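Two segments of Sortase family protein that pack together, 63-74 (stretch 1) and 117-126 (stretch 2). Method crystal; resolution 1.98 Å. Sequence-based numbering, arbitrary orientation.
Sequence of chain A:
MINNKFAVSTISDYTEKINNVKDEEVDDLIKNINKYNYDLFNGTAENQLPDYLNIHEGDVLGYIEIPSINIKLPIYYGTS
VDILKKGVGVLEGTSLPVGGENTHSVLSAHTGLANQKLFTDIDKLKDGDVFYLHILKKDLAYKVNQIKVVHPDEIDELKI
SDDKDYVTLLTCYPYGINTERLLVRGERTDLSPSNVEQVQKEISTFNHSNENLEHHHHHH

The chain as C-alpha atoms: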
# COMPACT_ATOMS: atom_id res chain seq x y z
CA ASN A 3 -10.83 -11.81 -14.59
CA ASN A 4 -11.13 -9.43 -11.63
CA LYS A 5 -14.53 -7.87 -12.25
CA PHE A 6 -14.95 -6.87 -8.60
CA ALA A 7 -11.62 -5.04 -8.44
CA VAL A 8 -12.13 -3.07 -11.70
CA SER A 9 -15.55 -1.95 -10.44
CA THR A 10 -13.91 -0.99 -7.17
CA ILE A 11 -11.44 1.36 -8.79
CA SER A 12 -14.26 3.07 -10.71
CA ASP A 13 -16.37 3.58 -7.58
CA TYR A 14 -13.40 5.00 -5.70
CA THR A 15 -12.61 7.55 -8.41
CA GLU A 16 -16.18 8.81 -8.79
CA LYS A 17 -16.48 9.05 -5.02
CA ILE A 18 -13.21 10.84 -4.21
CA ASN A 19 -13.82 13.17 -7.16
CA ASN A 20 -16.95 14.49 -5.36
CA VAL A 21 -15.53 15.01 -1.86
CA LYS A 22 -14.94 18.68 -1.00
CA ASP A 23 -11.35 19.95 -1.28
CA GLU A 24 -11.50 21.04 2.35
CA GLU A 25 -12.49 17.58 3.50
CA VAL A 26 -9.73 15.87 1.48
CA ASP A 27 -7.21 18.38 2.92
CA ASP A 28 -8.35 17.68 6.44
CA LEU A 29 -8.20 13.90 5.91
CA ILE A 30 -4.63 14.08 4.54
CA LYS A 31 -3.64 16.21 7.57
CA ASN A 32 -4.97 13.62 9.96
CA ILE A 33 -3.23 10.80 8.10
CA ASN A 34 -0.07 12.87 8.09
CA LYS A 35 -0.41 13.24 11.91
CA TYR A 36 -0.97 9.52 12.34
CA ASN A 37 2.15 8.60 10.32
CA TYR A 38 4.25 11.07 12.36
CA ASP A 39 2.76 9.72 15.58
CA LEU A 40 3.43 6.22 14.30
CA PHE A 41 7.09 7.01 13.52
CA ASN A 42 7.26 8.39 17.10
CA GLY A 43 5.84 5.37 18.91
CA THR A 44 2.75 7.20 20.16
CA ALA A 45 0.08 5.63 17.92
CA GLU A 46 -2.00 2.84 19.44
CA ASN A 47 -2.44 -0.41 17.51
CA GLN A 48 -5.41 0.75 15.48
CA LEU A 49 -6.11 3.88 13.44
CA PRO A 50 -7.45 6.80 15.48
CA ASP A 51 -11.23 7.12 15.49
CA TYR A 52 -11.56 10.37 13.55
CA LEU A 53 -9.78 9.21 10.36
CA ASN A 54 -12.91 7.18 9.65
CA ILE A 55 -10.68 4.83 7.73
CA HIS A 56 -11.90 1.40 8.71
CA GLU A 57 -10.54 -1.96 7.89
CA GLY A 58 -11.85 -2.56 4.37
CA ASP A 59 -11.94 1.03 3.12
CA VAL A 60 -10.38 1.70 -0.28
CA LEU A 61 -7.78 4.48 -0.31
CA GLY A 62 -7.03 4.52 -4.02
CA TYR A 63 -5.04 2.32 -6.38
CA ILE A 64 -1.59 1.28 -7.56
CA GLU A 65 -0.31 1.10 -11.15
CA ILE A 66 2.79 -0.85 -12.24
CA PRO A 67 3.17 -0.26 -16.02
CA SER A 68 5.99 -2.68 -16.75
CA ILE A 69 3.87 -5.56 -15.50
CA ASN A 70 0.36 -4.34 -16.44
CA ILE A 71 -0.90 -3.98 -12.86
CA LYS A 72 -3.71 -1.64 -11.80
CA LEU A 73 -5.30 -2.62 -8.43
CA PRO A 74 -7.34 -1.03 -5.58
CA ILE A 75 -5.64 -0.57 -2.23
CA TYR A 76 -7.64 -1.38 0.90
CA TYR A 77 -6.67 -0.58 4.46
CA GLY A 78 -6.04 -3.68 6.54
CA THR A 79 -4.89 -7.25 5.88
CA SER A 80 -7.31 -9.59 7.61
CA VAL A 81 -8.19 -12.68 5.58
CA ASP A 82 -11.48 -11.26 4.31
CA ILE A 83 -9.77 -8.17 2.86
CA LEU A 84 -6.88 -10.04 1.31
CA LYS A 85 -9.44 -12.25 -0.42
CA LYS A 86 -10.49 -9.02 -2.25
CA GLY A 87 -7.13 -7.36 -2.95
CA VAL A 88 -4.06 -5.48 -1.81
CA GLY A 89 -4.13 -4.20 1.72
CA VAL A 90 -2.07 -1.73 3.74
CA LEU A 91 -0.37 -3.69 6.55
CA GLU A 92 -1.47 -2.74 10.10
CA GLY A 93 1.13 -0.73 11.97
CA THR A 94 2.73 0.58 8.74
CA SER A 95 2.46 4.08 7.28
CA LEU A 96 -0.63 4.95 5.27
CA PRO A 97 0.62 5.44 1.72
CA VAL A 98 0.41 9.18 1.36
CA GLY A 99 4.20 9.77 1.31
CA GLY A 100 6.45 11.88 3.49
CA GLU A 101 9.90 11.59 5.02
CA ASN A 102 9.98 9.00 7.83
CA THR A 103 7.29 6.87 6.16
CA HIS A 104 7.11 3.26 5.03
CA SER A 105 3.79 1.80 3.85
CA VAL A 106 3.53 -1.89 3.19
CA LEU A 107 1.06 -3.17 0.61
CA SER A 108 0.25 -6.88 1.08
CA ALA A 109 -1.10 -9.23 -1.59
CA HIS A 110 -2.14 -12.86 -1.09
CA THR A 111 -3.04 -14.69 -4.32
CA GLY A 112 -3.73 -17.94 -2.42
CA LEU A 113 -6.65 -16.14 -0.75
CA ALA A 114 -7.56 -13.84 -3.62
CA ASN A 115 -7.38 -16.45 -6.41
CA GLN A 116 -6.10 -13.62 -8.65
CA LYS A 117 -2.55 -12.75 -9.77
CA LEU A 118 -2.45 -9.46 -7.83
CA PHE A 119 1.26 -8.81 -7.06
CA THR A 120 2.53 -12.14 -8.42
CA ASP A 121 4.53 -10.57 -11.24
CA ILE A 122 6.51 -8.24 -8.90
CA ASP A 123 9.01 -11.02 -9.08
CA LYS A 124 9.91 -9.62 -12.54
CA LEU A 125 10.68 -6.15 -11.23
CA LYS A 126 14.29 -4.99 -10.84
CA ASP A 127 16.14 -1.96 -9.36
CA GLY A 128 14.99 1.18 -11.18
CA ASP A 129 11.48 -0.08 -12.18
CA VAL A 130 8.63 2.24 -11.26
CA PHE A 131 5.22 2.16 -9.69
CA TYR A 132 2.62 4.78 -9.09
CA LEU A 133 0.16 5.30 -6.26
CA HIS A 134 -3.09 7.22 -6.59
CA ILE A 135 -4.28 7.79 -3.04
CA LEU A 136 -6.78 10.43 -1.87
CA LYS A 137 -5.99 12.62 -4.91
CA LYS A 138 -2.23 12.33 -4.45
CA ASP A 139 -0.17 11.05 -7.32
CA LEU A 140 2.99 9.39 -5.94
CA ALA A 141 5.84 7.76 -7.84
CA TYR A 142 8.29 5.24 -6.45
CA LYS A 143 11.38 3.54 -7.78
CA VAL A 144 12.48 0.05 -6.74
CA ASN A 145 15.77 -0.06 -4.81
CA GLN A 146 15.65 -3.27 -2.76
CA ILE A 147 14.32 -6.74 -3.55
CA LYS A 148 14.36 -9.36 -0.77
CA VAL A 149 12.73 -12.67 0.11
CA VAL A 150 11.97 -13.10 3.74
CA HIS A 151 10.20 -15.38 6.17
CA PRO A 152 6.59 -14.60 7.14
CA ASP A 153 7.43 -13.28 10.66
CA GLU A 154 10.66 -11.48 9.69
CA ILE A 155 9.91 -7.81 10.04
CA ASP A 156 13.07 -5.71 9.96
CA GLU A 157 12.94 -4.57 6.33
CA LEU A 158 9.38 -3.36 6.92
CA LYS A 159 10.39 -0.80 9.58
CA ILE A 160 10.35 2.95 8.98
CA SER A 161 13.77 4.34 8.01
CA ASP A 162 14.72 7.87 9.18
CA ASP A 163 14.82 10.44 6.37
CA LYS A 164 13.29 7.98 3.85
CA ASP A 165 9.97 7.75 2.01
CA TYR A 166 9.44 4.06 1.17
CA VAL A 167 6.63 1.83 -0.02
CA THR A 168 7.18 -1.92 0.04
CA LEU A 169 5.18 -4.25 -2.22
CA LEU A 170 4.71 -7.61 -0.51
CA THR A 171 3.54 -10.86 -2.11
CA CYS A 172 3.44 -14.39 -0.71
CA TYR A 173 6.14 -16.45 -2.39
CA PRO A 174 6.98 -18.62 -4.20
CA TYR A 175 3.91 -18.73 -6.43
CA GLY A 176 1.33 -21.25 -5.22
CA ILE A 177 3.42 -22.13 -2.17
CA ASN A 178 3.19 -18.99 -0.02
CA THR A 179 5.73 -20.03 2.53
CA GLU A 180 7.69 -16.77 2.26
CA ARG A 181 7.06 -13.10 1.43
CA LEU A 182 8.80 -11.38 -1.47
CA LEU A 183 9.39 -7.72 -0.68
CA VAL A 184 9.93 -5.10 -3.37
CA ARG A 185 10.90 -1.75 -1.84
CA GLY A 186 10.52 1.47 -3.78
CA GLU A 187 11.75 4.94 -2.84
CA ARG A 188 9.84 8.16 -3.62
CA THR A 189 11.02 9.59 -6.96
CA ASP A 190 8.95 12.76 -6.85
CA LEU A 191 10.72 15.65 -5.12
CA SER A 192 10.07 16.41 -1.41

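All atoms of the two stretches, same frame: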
# COMPACT_ATOMS: atom_id res chain seq x y z
N TYR A 63 -5.63 3.45 -5.68
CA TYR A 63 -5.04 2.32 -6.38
C TYR A 63 -3.54 2.45 -6.74
O TYR A 63 -2.94 3.53 -6.69
CB TYR A 63 -5.85 2.02 -7.65
CG TYR A 63 -5.92 3.19 -8.60
CD1 TYR A 63 -5.11 3.24 -9.74
CD2 TYR A 63 -6.77 4.26 -8.34
CE1 TYR A 63 -5.16 4.34 -10.59
CE2 TYR A 63 -6.83 5.35 -9.19
CZ TYR A 63 -6.05 5.37 -10.32
OH TYR A 63 -6.13 6.46 -11.16
N ILE A 64 -2.97 1.33 -7.14
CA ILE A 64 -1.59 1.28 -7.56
C ILE A 64 -1.52 0.88 -9.04
O ILE A 64 -2.29 0.03 -9.50
CB ILE A 64 -0.77 0.29 -6.68
CG1 ILE A 64 0.68 0.23 -7.12
CG2 ILE A 64 -1.39 -1.11 -6.68
CD1 ILE A 64 1.60 -0.39 -6.09
N GLU A 65 -0.62 1.51 -9.77
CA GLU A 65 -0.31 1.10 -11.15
C GLU A 65 1.16 0.72 -11.27
O GLU A 65 2.02 1.40 -10.72
CB GLU A 65 -0.61 2.23 -12.14
CG GLU A 65 -2.01 2.77 -12.08
CD GLU A 65 -2.24 3.82 -13.16
OE1 GLU A 65 -3.01 3.54 -14.10
OE2 GLU A 65 -1.54 4.85 -13.13
N ILE A 66 1.42 -0.42 -11.92
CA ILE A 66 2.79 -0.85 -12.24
C ILE A 66 2.86 -1.15 -13.75
O ILE A 66 2.57 -2.26 -14.19
CB ILE A 66 3.21 -2.12 -11.45
CG1 ILE A 66 2.83 -1.99 -9.95
CG2 ILE A 66 4.70 -2.36 -11.58
CD1 ILE A 66 3.19 -3.20 -9.12
N PRO A 67 3.27 -0.16 -14.54
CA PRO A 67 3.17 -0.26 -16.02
C PRO A 67 3.93 -1.45 -16.64
O PRO A 67 3.40 -2.18 -17.49
CB PRO A 67 3.76 1.07 -16.53
CG PRO A 67 3.92 1.95 -15.34
CD PRO A 67 3.81 1.13 -14.08
N SER A 68 5.13 -1.69 -16.16
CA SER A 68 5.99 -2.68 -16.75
C SER A 68 5.37 -4.06 -16.65
O SER A 68 5.66 -4.92 -17.47
CB SER A 68 7.37 -2.65 -16.09
OG SER A 68 7.30 -3.03 -14.73
N ILE A 69 4.53 -4.27 -15.64
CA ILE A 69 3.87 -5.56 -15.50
C ILE A 69 2.34 -5.48 -15.59
O ILE A 69 1.64 -6.41 -15.22
CB ILE A 69 4.31 -6.28 -14.20
CG1 ILE A 69 4.40 -5.32 -13.04
CG2 ILE A 69 5.68 -6.95 -14.40
CD1 ILE A 69 4.61 -6.00 -11.69
N ASN A 70 1.81 -4.41 -16.18
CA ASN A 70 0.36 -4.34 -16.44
C ASN A 70 -0.49 -4.56 -15.17
O ASN A 70 -1.48 -5.28 -15.18
CB ASN A 70 -0.04 -5.38 -17.51
CG ASN A 70 0.54 -5.05 -18.89
OD1 ASN A 70 0.46 -5.86 -19.82
ND2 ASN A 70 1.13 -3.88 -19.01
N ILE A 71 -0.12 -3.89 -14.09
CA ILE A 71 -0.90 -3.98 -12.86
C ILE A 71 -1.62 -2.67 -12.58
O ILE A 71 -1.04 -1.59 -12.65
CB ILE A 71 -0.00 -4.35 -11.67
CG1 ILE A 71 0.39 -5.83 -11.80
CG2 ILE A 71 -0.69 -4.04 -10.34
CD1 ILE A 71 1.29 -6.35 -10.71
N LYS A 72 -2.90 -2.78 -12.26
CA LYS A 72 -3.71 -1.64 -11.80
C LYS A 72 -4.72 -2.19 -10.79
O LYS A 72 -5.60 -2.95 -11.18
CB LYS A 72 -4.47 -1.04 -12.99
CG LYS A 72 -5.11 0.31 -12.74
CD LYS A 72 -5.95 0.71 -13.95
CE LYS A 72 -7.02 1.72 -13.58
NZ LYS A 72 -7.61 2.36 -14.79
N LEU A 73 -4.52 -1.93 -9.50
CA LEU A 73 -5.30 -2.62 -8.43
C LEU A 73 -5.74 -1.62 -7.35
O LEU A 73 -4.98 -0.69 -7.02
CB LEU A 73 -4.45 -3.71 -7.78
CG LEU A 73 -4.11 -4.95 -8.63
CD1 LEU A 73 -3.02 -5.77 -8.01
CD2 LEU A 73 -5.33 -5.81 -8.91
N PRO A 74 -6.93 -1.83 -6.75
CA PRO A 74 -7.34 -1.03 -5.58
C PRO A 74 -6.48 -1.36 -4.40
O PRO A 74 -5.99 -2.48 -4.30
CB PRO A 74 -8.79 -1.46 -5.31
CG PRO A 74 -8.94 -2.77 -6.01
CD PRO A 74 -8.01 -2.72 -7.20
N LYS A 117 -4.01 -12.88 -9.70
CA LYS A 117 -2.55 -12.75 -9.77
C LYS A 117 -2.04 -11.68 -8.82
O LYS A 117 -0.99 -11.84 -8.17
CB LYS A 117 -2.10 -12.42 -11.20
CG LYS A 117 -2.04 -13.65 -12.10
CD LYS A 117 -1.55 -13.32 -13.50
CE LYS A 117 -0.22 -12.57 -13.49
NZ LYS A 117 0.48 -12.66 -14.80
N LEU A 118 -2.81 -10.59 -8.70
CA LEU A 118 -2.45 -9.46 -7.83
C LEU A 118 -0.99 -9.02 -7.99
O LEU A 118 -0.67 -8.34 -8.97
CB LEU A 118 -2.80 -9.74 -6.36
CG LEU A 118 -4.29 -10.01 -6.05
CD1 LEU A 118 -4.52 -10.13 -4.55
CD2 LEU A 118 -5.18 -8.95 -6.61
N PHE A 119 -0.14 -9.27 -6.99
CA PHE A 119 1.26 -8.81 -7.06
C PHE A 119 2.21 -9.92 -7.47
O PHE A 119 3.43 -9.80 -7.26
CB PHE A 119 1.75 -8.25 -5.72
CG PHE A 119 1.35 -6.84 -5.43
CD1 PHE A 119 0.82 -6.02 -6.42
CD2 PHE A 119 1.65 -6.29 -4.20
CE1 PHE A 119 0.48 -4.72 -6.13
CE2 PHE A 119 1.29 -4.99 -3.89
CZ PHE A 119 0.73 -4.19 -4.87
N THR A 120 1.68 -11.00 -8.03
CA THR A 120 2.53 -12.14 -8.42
C THR A 120 3.72 -11.75 -9.29
O THR A 120 4.86 -12.12 -8.99
CB THR A 120 1.70 -13.24 -9.11
OG1 THR A 120 0.82 -13.85 -8.14
CG2 THR A 120 2.60 -14.31 -9.74
N ASP A 121 3.48 -10.92 -10.30
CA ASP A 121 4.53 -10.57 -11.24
C ASP A 121 5.57 -9.54 -10.72
O ASP A 121 6.45 -9.13 -11.48
CB ASP A 121 3.90 -10.08 -12.54
CG ASP A 121 3.27 -11.22 -13.34
OD1 ASP A 121 3.60 -12.40 -13.08
OD2 ASP A 121 2.44 -10.95 -14.20
N ILE A 122 5.47 -9.12 -9.45
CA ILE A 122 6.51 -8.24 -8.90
C ILE A 122 7.82 -8.97 -8.76
O ILE A 122 8.86 -8.34 -8.65
CB ILE A 122 6.16 -7.52 -7.57
CG1 ILE A 122 6.15 -8.50 -6.38
CG2 ILE A 122 4.86 -6.75 -7.74
CD1 ILE A 122 5.93 -7.82 -5.04
N ASP A 123 7.79 -10.27 -9.00
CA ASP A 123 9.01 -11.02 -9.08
C ASP A 123 9.78 -10.79 -10.39
O ASP A 123 10.97 -11.10 -10.47
CB ASP A 123 8.76 -12.49 -8.80
CG ASP A 123 8.19 -13.20 -9.98
OD1 ASP A 123 7.56 -12.54 -10.82
OD2 ASP A 123 8.39 -14.42 -10.07
N LYS A 124 9.19 -10.02 -11.31
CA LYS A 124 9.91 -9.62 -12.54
C LYS A 124 10.48 -8.21 -12.44
O LYS A 124 11.28 -7.78 -13.29
CB LYS A 124 9.02 -9.75 -13.77
CG LYS A 124 8.29 -11.09 -13.88
CD LYS A 124 7.43 -11.19 -15.14
CE LYS A 124 6.78 -12.57 -15.27
NZ LYS A 124 5.82 -12.66 -16.41
N LEU A 125 10.13 -7.48 -11.39
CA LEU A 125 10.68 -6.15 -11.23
C LEU A 125 12.17 -6.20 -10.86
O LEU A 125 12.61 -7.12 -10.20
CB LEU A 125 9.91 -5.38 -10.16
CG LEU A 125 8.46 -5.05 -10.45
CD1 LEU A 125 7.81 -4.39 -9.25
CD2 LEU A 125 8.35 -4.16 -11.68
N LYS A 126 12.91 -5.18 -11.25
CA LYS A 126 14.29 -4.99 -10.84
C LYS A 126 14.56 -3.54 -10.37
O LYS A 126 13.73 -2.66 -10.55
CB LYS A 126 15.22 -5.36 -12.00
CG LYS A 126 14.86 -4.70 -13.32
CD LYS A 126 15.00 -3.19 -13.27
CE LYS A 126 15.02 -2.55 -14.65
NZ LYS A 126 16.25 -2.90 -15.40

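A β-hairpin can pack against a neighbouring loop through apolar side chains, without any hydrogen bond between them; this contact in a sortase family protein is a worked example. The strands 63-66 and 71-74 pair through backbone bonds such as Ile-64 N to Leu-73 O (2.9 Å) and Ile-66 N to Ile-71 O (2.8 Å). Their alternation sends Ile-64, Ile-66, Ile-71 and Leu-73 toward the second stretch, while Glu-65 and Lys-72 stay out of its reach.

Ile-69, in the connection between the strands, gives up the most surface. Ile-69 CD1 lies 3.6 Å from Asp-121 O, 4.0 Å from Ile-122 CG2 and 4.2 Å from Leu-125 CG, so one methyl meets the backbone of Asp-121 and the side chains of Ile-122 and, just past the 3-10 segment, Leu-125. Asp-121 O is not left unpaired, since it accepts a hydrogen bond from Lys-124 N at 2.9 Å.

Phe-119 serves the strands. Its CB points sideways, but the ring reaches nearer and gathers four δ-methyls obliquely: Leu-73 CD1 to Phe-119 CE1 and Ile-64 CD1 to Phe-119 CZ are each 4.1 Å, with Ile-66 and Ile-71 slightly farther. Leu-73 then extends the apolar patch to Leu-118, CD2 to CD2 at 3.9 Å. Apolar packing, with no hydrogen bond across, characterises this interface.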